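PDB 5IM3: ribonucleoside-diphosphate reductase from Pseudomonas aeruginosa, which probably catalyses the reduction of ribonucleoside diphosphates to the corresponding deoxyribonucleotides, the precursors of DNA, and binds dATP at its allosteric sites. Local coordinates for residues 456-462 / 501-506; 493-497 / 735-739; 247-251 / 289-293. All blocks are in the same frame, centred on the assembly; numbering follows the deposited sequence.

Contact 1 of 3, residues 456-462 / 501-506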
loop_
_atom_site.group_PDB
_atom_site.type_symbol
_atom_site.label_atom_id
_atom_site.label_comp_id
_atom_site.label_asym_id
_atom_site.label_seq_id
_atom_site.Cartn_x
_atom_site.Cartn_y
_atom_site.Cartn_z
ATOM N N THR A 456 -0.704 19.667 28.556
ATOM C CA THR A 456 -1.366 19.404 27.278
ATOM C C THR A 456 -1.977 20.645 26.627
ATOM O O THR A 456 -2.271 20.609 25.426
ATOM C CB THR A 456 -2.452 18.339 27.465
ATOM O OG1 THR A 456 -1.935 17.265 28.262
ATOM C CG2 THR A 456 -2.887 17.779 26.121
ATOM N N TRP A 457 -2.180 21.728 27.373
ATOM C CA TRP A 457 -2.646 22.981 26.786
ATOM C C TRP A 457 -1.502 23.873 26.315
ATOM O O TRP A 457 -1.760 24.932 25.733
ATOM C CB TRP A 457 -3.517 23.754 27.785
ATOM C CG TRP A 457 -2.894 23.942 29.139
ATOM C CD1 TRP A 457 -3.179 23.241 30.276
ATOM C CD2 TRP A 457 -1.884 24.893 29.501
ATOM N NE1 TRP A 457 -2.415 23.695 31.319
ATOM C CE2 TRP A 457 -1.607 24.707 30.871
ATOM C CE3 TRP A 457 -1.186 25.881 28.801
ATOM C CZ2 TRP A 457 -0.665 25.473 31.554
ATOM C CZ3 TRP A 457 -0.247 26.642 29.483
ATOM C CH2 TRP A 457 0.002 26.434 30.844
ATOM N N HIS A 458 -0.254 23.475 26.552
ATOM C CA HIS A 458 0.888 24.286 26.155
ATOM C C HIS A 458 0.919 24.452 24.640
ATOM O O HIS A 458 0.741 23.490 23.889
ATOM C CB HIS A 458 2.179 23.632 26.646
ATOM C CG HIS A 458 3.367 24.542 26.648
ATOM N ND1 HIS A 458 4.063 24.863 25.503
ATOM C CD2 HIS A 458 3.999 25.179 27.662
ATOM C CE1 HIS A 458 5.066 25.666 25.809
ATOM N NE2 HIS A 458 5.050 25.872 27.113
ATOM N N LEU A 459 1.158 25.684 24.190
ATOM C CA LEU A 459 1.053 25.984 22.767
ATOM C C LEU A 459 2.099 25.264 21.922
ATOM O O LEU A 459 1.904 25.125 20.710
ATOM C CB LEU A 459 1.151 27.493 22.539
ATOM C CG LEU A 459 -0.133 28.121 22.005
ATOM C CD1 LEU A 459 0.030 29.622 21.915
ATOM C CD2 LEU A 459 -0.493 27.541 20.648
ATOM N N ASP A 460 3.189 24.796 22.522
ATOM C CA ASP A 460 4.191 24.031 21.794
ATOM C C ASP A 460 3.911 22.530 21.813
ATOM O O ASP A 460 4.752 21.751 21.351
ATOM C CB ASP A 460 5.588 24.304 22.364
ATOM C CG ASP A 460 6.041 25.741 22.150
ATOM O OD1 ASP A 460 5.588 26.384 21.180
ATOM O OD2 ASP A 460 6.863 26.221 22.956
ATOM N N ILE A 461 2.741 22.108 22.300
ATOM C CA ILE A 461 2.508 20.685 22.539
ATOM C C ILE A 461 2.620 19.884 21.247
ATOM O O ILE A 461 3.146 18.766 21.244
ATOM C CB ILE A 461 1.142 20.462 23.221
ATOM C CG1 ILE A 461 0.980 18.993 23.628
ATOM C CG2 ILE A 461 -0.007 20.873 22.305
ATOM C CD1 ILE A 461 1.994 18.524 24.660
ATOM N N GLU A 462 2.130 20.435 20.131
ATOM C CA GLU A 462 2.119 19.680 18.880
ATOM C C GLU A 462 3.536 19.386 18.401
ATOM O O GLU A 462 3.840 18.260 17.989
ATOM C CB GLU A 462 1.324 20.438 17.812
ATOM C CG GLU A 462 -0.166 20.516 18.110
ATOM C CD GLU A 462 -0.914 21.439 17.170
ATOM O OE1 GLU A 462 -0.445 22.578 16.950
ATOM O OE2 GLU A 462 -1.971 21.026 16.646
ATOM N N TRP A 501 -10.593 21.986 22.834
ATOM C CA TRP A 501 -9.427 22.137 23.694
ATOM C C TRP A 501 -8.598 23.296 23.166
ATOM O O TRP A 501 -8.270 23.327 21.975
ATOM C CB TRP A 501 -8.608 20.838 23.722
ATOM C CG TRP A 501 -7.411 20.861 24.623
ATOM C CD1 TRP A 501 -6.100 20.847 24.244
ATOM C CD2 TRP A 501 -7.412 20.892 26.057
ATOM N NE1 TRP A 501 -5.287 20.868 25.351
ATOM C CE2 TRP A 501 -6.067 20.896 26.476
ATOM C CE3 TRP A 501 -8.419 20.918 27.026
ATOM C CZ2 TRP A 501 -5.703 20.925 27.822
ATOM C CZ3 TRP A 501 -8.055 20.947 28.366
ATOM C CH2 TRP A 501 -6.709 20.950 28.749
ATOM N N THR A 502 -8.270 24.242 24.040
ATOM C CA THR A 502 -7.577 25.463 23.650
ATOM C C THR A 502 -6.140 25.435 24.153
ATOM O O THR A 502 -5.888 25.121 25.321
ATOM C CB THR A 502 -8.297 26.701 24.195
ATOM O OG1 THR A 502 -9.650 26.714 23.721
ATOM C CG2 THR A 502 -7.595 27.975 23.741
ATOM N N LEU A 503 -5.204 25.768 23.270
ATOM C CA LEU A 503 -3.796 25.859 23.617
ATOM C C LEU A 503 -3.436 27.301 23.953
ATOM O O LEU A 503 -3.867 28.236 23.271
ATOM C CB LEU A 503 -2.917 25.351 22.470
ATOM C CG LEU A 503 -3.318 24.002 21.863
ATOM C CD1 LEU A 503 -2.314 23.563 20.806
ATOM C CD2 LEU A 503 -3.455 22.943 22.941
ATOM N N PHE A 504 -2.651 27.473 25.016
ATOM C CA PHE A 504 -2.227 28.782 25.488
ATOM C C PHE A 504 -0.719 28.790 25.683
ATOM O O PHE A 504 -0.090 27.746 25.879
ATOM C CB PHE A 504 -2.878 29.160 26.829
ATOM C CG PHE A 504 -4.376 29.203 26.803
ATOM C CD1 PHE A 504 -5.043 30.300 26.284
ATOM C CD2 PHE A 504 -5.119 28.164 27.335
ATOM C CE1 PHE A 504 -6.424 30.347 26.277
ATOM C CE2 PHE A 504 -6.500 28.202 27.326
ATOM C CZ PHE A 504 -7.152 29.297 26.802
ATOM N N SER A 505 -0.153 29.961 25.640
ATOM C CA SER A 505 1.210 30.072 26.144
ATOM C C SER A 505 1.185 30.330 27.649
ATOM O O SER A 505 0.382 31.137 28.123
ATOM C CB SER A 505 1.965 31.200 25.454
ATOM O OG SER A 505 3.254 31.351 26.026
ATOM N N PRO A 506 2.040 29.669 28.432
ATOM C CA PRO A 506 1.974 29.857 29.890
ATOM C C PRO A 506 2.179 31.295 30.329
ATOM O O PRO A 506 1.671 31.680 31.388
ATOM C CB PRO A 506 3.089 28.938 30.415
ATOM C CG PRO A 506 3.987 28.717 29.259
ATOM C CD PRO A 506 3.114 28.740 28.046
#
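Trp-457 and Leu-503, whose CA atoms lie 4.4 Å apart, give up the most surface here. The side chain of Trp-457 suits the buried site because it spans much of the other segment: CB meets CZ2 of Trp-501 at 3.6 Å, while the indole edge runs along Phe-504 to Pro-506, CH2 4.0 Å from CB of Pro-506. Leu-503, branched and apolar, is wedged against the loop and the start of helix 461-465, with CB 3.7 Å from CD2 of Leu-459 and CD1 3.8 Å from CG2 of Ile-461. Backbone bonds fix the register. Phe-504 N donates to Trp-457 O (2.8 Å), and Leu-459 N weakly to Phe-504 O (2.9 Å), a single beta bridge between His-458 and Phe-504. The indole NE1 of Trp-501 donates a hydrogen bond to Thr-456 O (3.0 Å). Pro-506 comes about 8 Å, side chain to ligand, from a bound dATP. Within the reductase barrel domain, this is a strand-to-helix connection, following barrel strand 450-455, joined to the two-stranded antiparallel sheet of 500-504 and 539-543.

Contact 2 of 3, residues 493-497 / 735-739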
loop_
_atom_site.group_PDB
_atom_site.type_symbol
_atom_site.label_atom_id
_atom_site.label_comp_id
_atom_site.label_asym_id
_atom_site.label_seq_id
_atom_site.Cartn_x
_atom_site.Cartn_y
_atom_site.Cartn_z
ATOM N N LYS A 493 -11.520 14.609 30.006
ATOM C CA LYS A 493 -12.957 14.868 29.996
ATOM C C LYS A 493 -13.421 15.330 28.620
ATOM O O LYS A 493 -14.473 14.901 28.133
ATOM C CB LYS A 493 -13.316 15.912 31.054
ATOM C CG LYS A 493 -13.228 15.424 32.491
ATOM C CD LYS A 493 -13.707 16.506 33.452
ATOM C CE LYS A 493 -13.699 16.036 34.899
ATOM N NZ LYS A 493 -14.190 17.093 35.828
ATOM N N ARG A 494 -12.647 16.209 27.978
ATOM C CA ARG A 494 -13.018 16.692 26.653
ATOM C C ARG A 494 -12.894 15.593 25.603
ATOM O O ARG A 494 -13.643 15.590 24.620
ATOM C CB ARG A 494 -12.154 17.898 26.276
ATOM C CG ARG A 494 -12.324 19.102 27.198
ATOM C CD ARG A 494 -13.642 19.828 26.954
ATOM N NE ARG A 494 -13.852 20.925 27.900
ATOM C CZ ARG A 494 -13.352 22.149 27.760
ATOM N NH1 ARG A 494 -12.598 22.453 26.710
ATOM N NH2 ARG A 494 -13.602 23.075 28.675
ATOM N N VAL A 495 -11.966 14.655 25.792
ATOM C CA VAL A 495 -11.883 13.504 24.897
ATOM C C VAL A 495 -13.123 12.630 25.050
ATOM O O VAL A 495 -13.788 12.284 24.066
ATOM C CB VAL A 495 -10.594 12.705 25.171
ATOM C CG1 VAL A 495 -10.581 11.405 24.369
ATOM C CG2 VAL A 495 -9.363 13.546 24.844
ATOM N N PHE A 496 -13.451 12.262 26.291
ATOM C CA PHE A 496 -14.622 11.428 26.542
ATOM C C PHE A 496 -15.893 12.060 25.994
ATOM O O PHE A 496 -16.795 11.344 25.543
ATOM C CB PHE A 496 -14.768 11.175 28.043
ATOM C CG PHE A 496 -13.939 10.030 28.556
ATOM C CD1 PHE A 496 -12.577 9.973 28.307
ATOM C CD2 PHE A 496 -14.520 9.021 29.307
ATOM C CE1 PHE A 496 -11.815 8.920 28.783
ATOM C CE2 PHE A 496 -13.763 7.971 29.787
ATOM C CZ PHE A 496 -12.411 7.919 29.525
ATOM N N ASP A 497 -15.984 13.389 26.021
ATOM C CA ASP A 497 -17.190 14.106 25.631
ATOM C C ASP A 497 -17.092 14.731 24.244
ATOM O O ASP A 497 -17.978 15.502 23.861
ATOM C CB ASP A 497 -17.505 15.189 26.668
ATOM C CG ASP A 497 -17.655 14.628 28.069
ATOM O OD1 ASP A 497 -18.028 13.446 28.206
ATOM O OD2 ASP A 497 -17.404 15.372 29.038
ATOM N N ARG A 735 -13.211 14.536 40.551
ATOM C CA ARG A 735 -13.373 14.334 39.114
ATOM C C ARG A 735 -14.818 14.001 38.758
ATOM O O ARG A 735 -15.332 14.468 37.736
ATOM C CB ARG A 735 -12.440 13.228 38.624
ATOM C CG ARG A 735 -12.449 13.061 37.113
ATOM C CD ARG A 735 -11.727 11.805 36.677
ATOM N NE ARG A 735 -10.305 11.835 37.001
ATOM C CZ ARG A 735 -9.449 10.868 36.690
ATOM N NH1 ARG A 735 -9.865 9.789 36.042
ATOM N NH2 ARG A 735 -8.168 10.979 37.022
ATOM N N GLY A 736 -15.476 13.195 39.573
ATOM C CA GLY A 736 -16.843 12.781 39.309
ATOM C C GLY A 736 -16.890 11.333 38.852
ATOM O O GLY A 736 -16.045 10.876 38.071
ATOM N N ALA A 737 -17.894 10.599 39.338
ATOM C CA ALA A 737 -18.008 9.182 39.015
ATOM C C ALA A 737 -18.203 8.945 37.524
ATOM O O ALA A 737 -17.959 7.829 37.049
ATOM C CB ALA A 737 -19.164 8.557 39.797
ATOM N N LYS A 738 -18.632 9.963 36.776
ATOM C CA LYS A 738 -18.810 9.812 35.337
ATOM C C LYS A 738 -17.492 9.553 34.621
ATOM O O LYS A 738 -17.500 9.010 33.511
ATOM C CB LYS A 738 -19.484 11.064 34.767
ATOM C CG LYS A 738 -19.940 10.939 33.315
ATOM C CD LYS A 738 -20.967 12.013 32.949
ATOM C CE LYS A 738 -20.346 13.174 32.187
ATOM N NZ LYS A 738 -19.912 12.771 30.819
ATOM N N TYR A 739 -16.363 9.914 35.233
ATOM C CA TYR A 739 -15.063 9.815 34.584
ATOM C C TYR A 739 -14.054 8.955 35.334
ATOM O O TYR A 739 -12.919 8.821 34.864
ATOM C CB TYR A 739 -14.467 11.213 34.389
ATOM C CG TYR A 739 -15.335 12.157 33.593
ATOM C CD1 TYR A 739 -15.415 12.061 32.210
ATOM C CD2 TYR A 739 -16.065 13.153 34.224
ATOM C CE1 TYR A 739 -16.206 12.928 31.481
ATOM C CE2 TYR A 739 -16.856 14.022 33.504
ATOM C CZ TYR A 739 -16.923 13.907 32.134
ATOM O OH TYR A 739 -17.715 14.775 31.422
#
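The last turn of helix 489-496 faces the loop that follows helix 724-735, and the closest CA atoms, those of Lys-493 and Tyr-739, are 7.1 Å apart, so side chains must bridge the gap. Gly-736 leaves the preceding helix with positive phi (106°), where a CB would collide with the carbonyl oxygen of Arg-735; the chain then turns back, with Tyr-739 N bonded to Gly-736 O at 3.0 Å. This presents the ring of Tyr-739 to the helix. The long aliphatic chain of Lys-493 crosses one face in a CH-pi contact, CG standing 3.8 Å from the ring centroid, while CB of Phe-496 touches CE1 of Tyr-739 at 4.1 Å. Beyond the ring, Lys-493 NZ makes a weak bond to Arg-735 O (3.4 Å) and a salt bridge to Glu-521; Arg-735 itself pairs with Asp-489. Trp-896 of helix 885-897 packs against Lys-493, Phe-496 and Tyr-739. Tyr-739 OH donates a very short bond to Asp-497 OD2 (2.5 Å), and Lys-738 NZ forms a salt bridge, its hydrogen bond weak, with Asp-497 OD1 (3.3 Å). Tyrosine thus serves twice, as an apolar surface for methylenes and as a donor to a carboxylate, whose negative charge is also partly balanced by Lys-738.

Contact 3 of 3, residues 247-251 / 289-293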
loop_
_atom_site.group_PDB
_atom_site.type_symbol
_atom_site.label_atom_id
_atom_site.label_comp_id
_atom_site.label_asym_id
_atom_site.label_seq_id
_atom_site.Cartn_x
_atom_site.Cartn_y
_atom_site.Cartn_z
ATOM N N HIS A 247 34.292 -23.219 50.442
ATOM C CA HIS A 247 33.105 -22.544 50.953
ATOM C C HIS A 247 33.016 -22.632 52.473
ATOM O O HIS A 247 33.136 -21.614 53.160
ATOM C CB HIS A 247 31.836 -23.122 50.326
ATOM C CG HIS A 247 30.576 -22.574 50.917
ATOM N ND1 HIS A 247 29.682 -23.355 51.619
ATOM C CD2 HIS A 247 30.070 -21.317 50.931
ATOM C CE1 HIS A 247 28.675 -22.607 52.030
ATOM N NE2 HIS A 247 28.886 -21.365 51.626
ATOM N N HIS A 248 32.794 -23.833 53.015
ATOM C CA HIS A 248 32.654 -23.966 54.462
ATOM C C HIS A 248 33.883 -23.466 55.209
ATOM O O HIS A 248 33.798 -23.195 56.412
ATOM C CB HIS A 248 32.365 -25.420 54.833
ATOM C CG HIS A 248 30.964 -25.850 54.524
ATOM N ND1 HIS A 248 30.639 -26.569 53.395
ATOM C CD2 HIS A 248 29.802 -25.647 55.190
ATOM C CE1 HIS A 248 29.337 -26.798 53.383
ATOM N NE2 HIS A 248 28.807 -26.250 54.461
ATOM N N GLU A 249 35.021 -23.338 54.525
ATOM C CA GLU A 249 36.179 -22.685 55.116
ATOM C C GLU A 249 35.934 -21.200 55.359
ATOM O O GLU A 249 36.655 -20.586 56.153
ATOM C CB GLU A 249 37.392 -22.883 54.207
ATOM C CG GLU A 249 38.728 -22.879 54.923
ATOM C CD GLU A 249 39.872 -23.270 54.004
ATOM O OE1 GLU A 249 40.959 -22.664 54.110
ATOM O OE2 GLU A 249 39.676 -24.177 53.166
ATOM N N MET A 250 34.932 -20.613 54.699
ATOM C CA MET A 250 34.569 -19.220 54.938
ATOM C C MET A 250 33.914 -19.005 56.291
ATOM O O MET A 250 33.794 -17.854 56.725
ATOM C CB MET A 250 33.618 -18.721 53.848
ATOM C CG MET A 250 34.264 -18.525 52.499
ATOM S SD MET A 250 35.592 -17.308 52.554
ATOM C CE MET A 250 36.995 -18.415 52.543
ATOM N N ALA A 251 33.479 -20.073 56.960
ATOM C CA ALA A 251 32.862 -19.917 58.272
ATOM C C ALA A 251 33.790 -19.202 59.244
ATOM O O ALA A 251 33.320 -18.503 60.149
ATOM C CB ALA A 251 32.461 -21.285 58.823
ATOM N N HIS A 289 28.254 -17.138 56.144
ATOM C CA HIS A 289 28.862 -17.596 54.898
ATOM C C HIS A 289 27.921 -18.459 54.067
ATOM O O HIS A 289 28.148 -18.614 52.862
ATOM C CB HIS A 289 30.137 -18.389 55.189
ATOM C CG HIS A 289 29.881 -19.798 55.625
ATOM N ND1 HIS A 289 29.539 -20.125 56.919
ATOM C CD2 HIS A 289 29.913 -20.965 54.937
ATOM C CE1 HIS A 289 29.374 -21.433 57.009
ATOM N NE2 HIS A 289 29.593 -21.965 55.821
ATOM N N GLU A 290 26.880 -19.031 54.674
ATOM C CA GLU A 290 25.961 -19.878 53.923
ATOM C C GLU A 290 25.105 -19.085 52.943
ATOM O O GLU A 290 24.573 -19.668 51.994
ATOM C CB GLU A 290 25.062 -20.657 54.882
ATOM C CG GLU A 290 25.749 -21.842 55.556
ATOM C CD GLU A 290 26.005 -23.003 54.605
ATOM O OE1 GLU A 290 25.560 -22.938 53.440
ATOM O OE2 GLU A 290 26.648 -23.989 55.025
ATOM N N ARG A 291 24.954 -17.776 53.143
ATOM C CA ARG A 291 24.139 -16.987 52.226
ATOM C C ARG A 291 24.792 -16.815 50.862
ATOM O O ARG A 291 24.125 -16.347 49.934
ATOM C CB ARG A 291 23.827 -15.629 52.852
ATOM C CG ARG A 291 23.273 -15.759 54.262
ATOM C CD ARG A 291 22.620 -14.485 54.751
ATOM N NE ARG A 291 22.280 -14.571 56.168
ATOM C CZ ARG A 291 21.539 -13.680 56.816
ATOM N NH1 ARG A 291 21.046 -12.630 56.173
ATOM N NH2 ARG A 291 21.285 -13.841 58.108
ATOM N N ASP A 292 26.064 -17.191 50.711
ATOM C CA ASP A 292 26.668 -17.243 49.384
ATOM C C ASP A 292 26.002 -18.298 48.511
ATOM O O ASP A 292 25.995 -18.173 47.280
ATOM C CB ASP A 292 28.167 -17.527 49.498
ATOM C CG ASP A 292 28.977 -16.285 49.810
ATOM O OD1 ASP A 292 28.375 -15.215 50.041
ATOM O OD2 ASP A 292 30.223 -16.380 49.829
ATOM N N GLN A 293 25.442 -19.342 49.123
ATOM C CA GLN A 293 24.772 -20.392 48.368
ATOM C C GLN A 293 23.489 -19.909 47.700
ATOM O O GLN A 293 22.959 -20.616 46.836
ATOM C CB GLN A 293 24.459 -21.577 49.288
ATOM C CG GLN A 293 25.650 -22.093 50.097
ATOM C CD GLN A 293 26.801 -22.557 49.223
ATOM O OE1 GLN A 293 27.551 -21.743 48.686
ATOM N NE2 GLN A 293 26.943 -23.869 49.074
#
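A cluster of three histidines, His-247, His-248 and His-289, joins a type I turn (His-247 to Met-250) to a 3-10 segment, away from the dATP sites. His-289 is the shared member, its ring set obliquely to both others (centroids 4.8 Å from His-247, 5.7 Å from His-248). NE2 of His-247 donates to the backbone O of His-289 at 3.1 Å. Histidine fits at 247 because it is both flat enough to pack between His-289 CD2 on one face and Gln-293 OE1 on the other, and polar enough to bond the backbone. The ring of His-289 also has CA of Ala-251 over one face, and CB of Ala-251 is 3.6 Å from CE1 of His-289; a small side chain allows this approach. CB of Met-250 meets CB of His-289 at 3.7 Å. His-248, whose ND1 is bonded to Glu-171, brings CD2 to 3.7 Å from NE2 of His-289. The turn leads into helix 250-267 and the 3-10 segment precedes helix 297-307, while helix 219-239 covers His-247, Met-250 and Asp-292.

Overall arrangement
Contacts 1 and 2 form a pair, their centres 20 Å apart in the barrel domain. Helix 489-496, used by contact 2, is followed directly by strand 500-504, used by contact 1, so one helix-strand unit is anchored to residues 456-462 on one hand and to the much later loop 735-739 on the other, and the two contacts cross along the chain. Contact 1 alone approaches an annotated site: Ser-505 is about 4 Å, between side chains, from Arg-410, which binds dATP. Contact 3 precedes both in sequence and lies across the chain's centre, its centre about 61 Å from that of contact 1 and 60 Å from that of contact 2, with nearest atoms still about 47 and 42 Å away respectively.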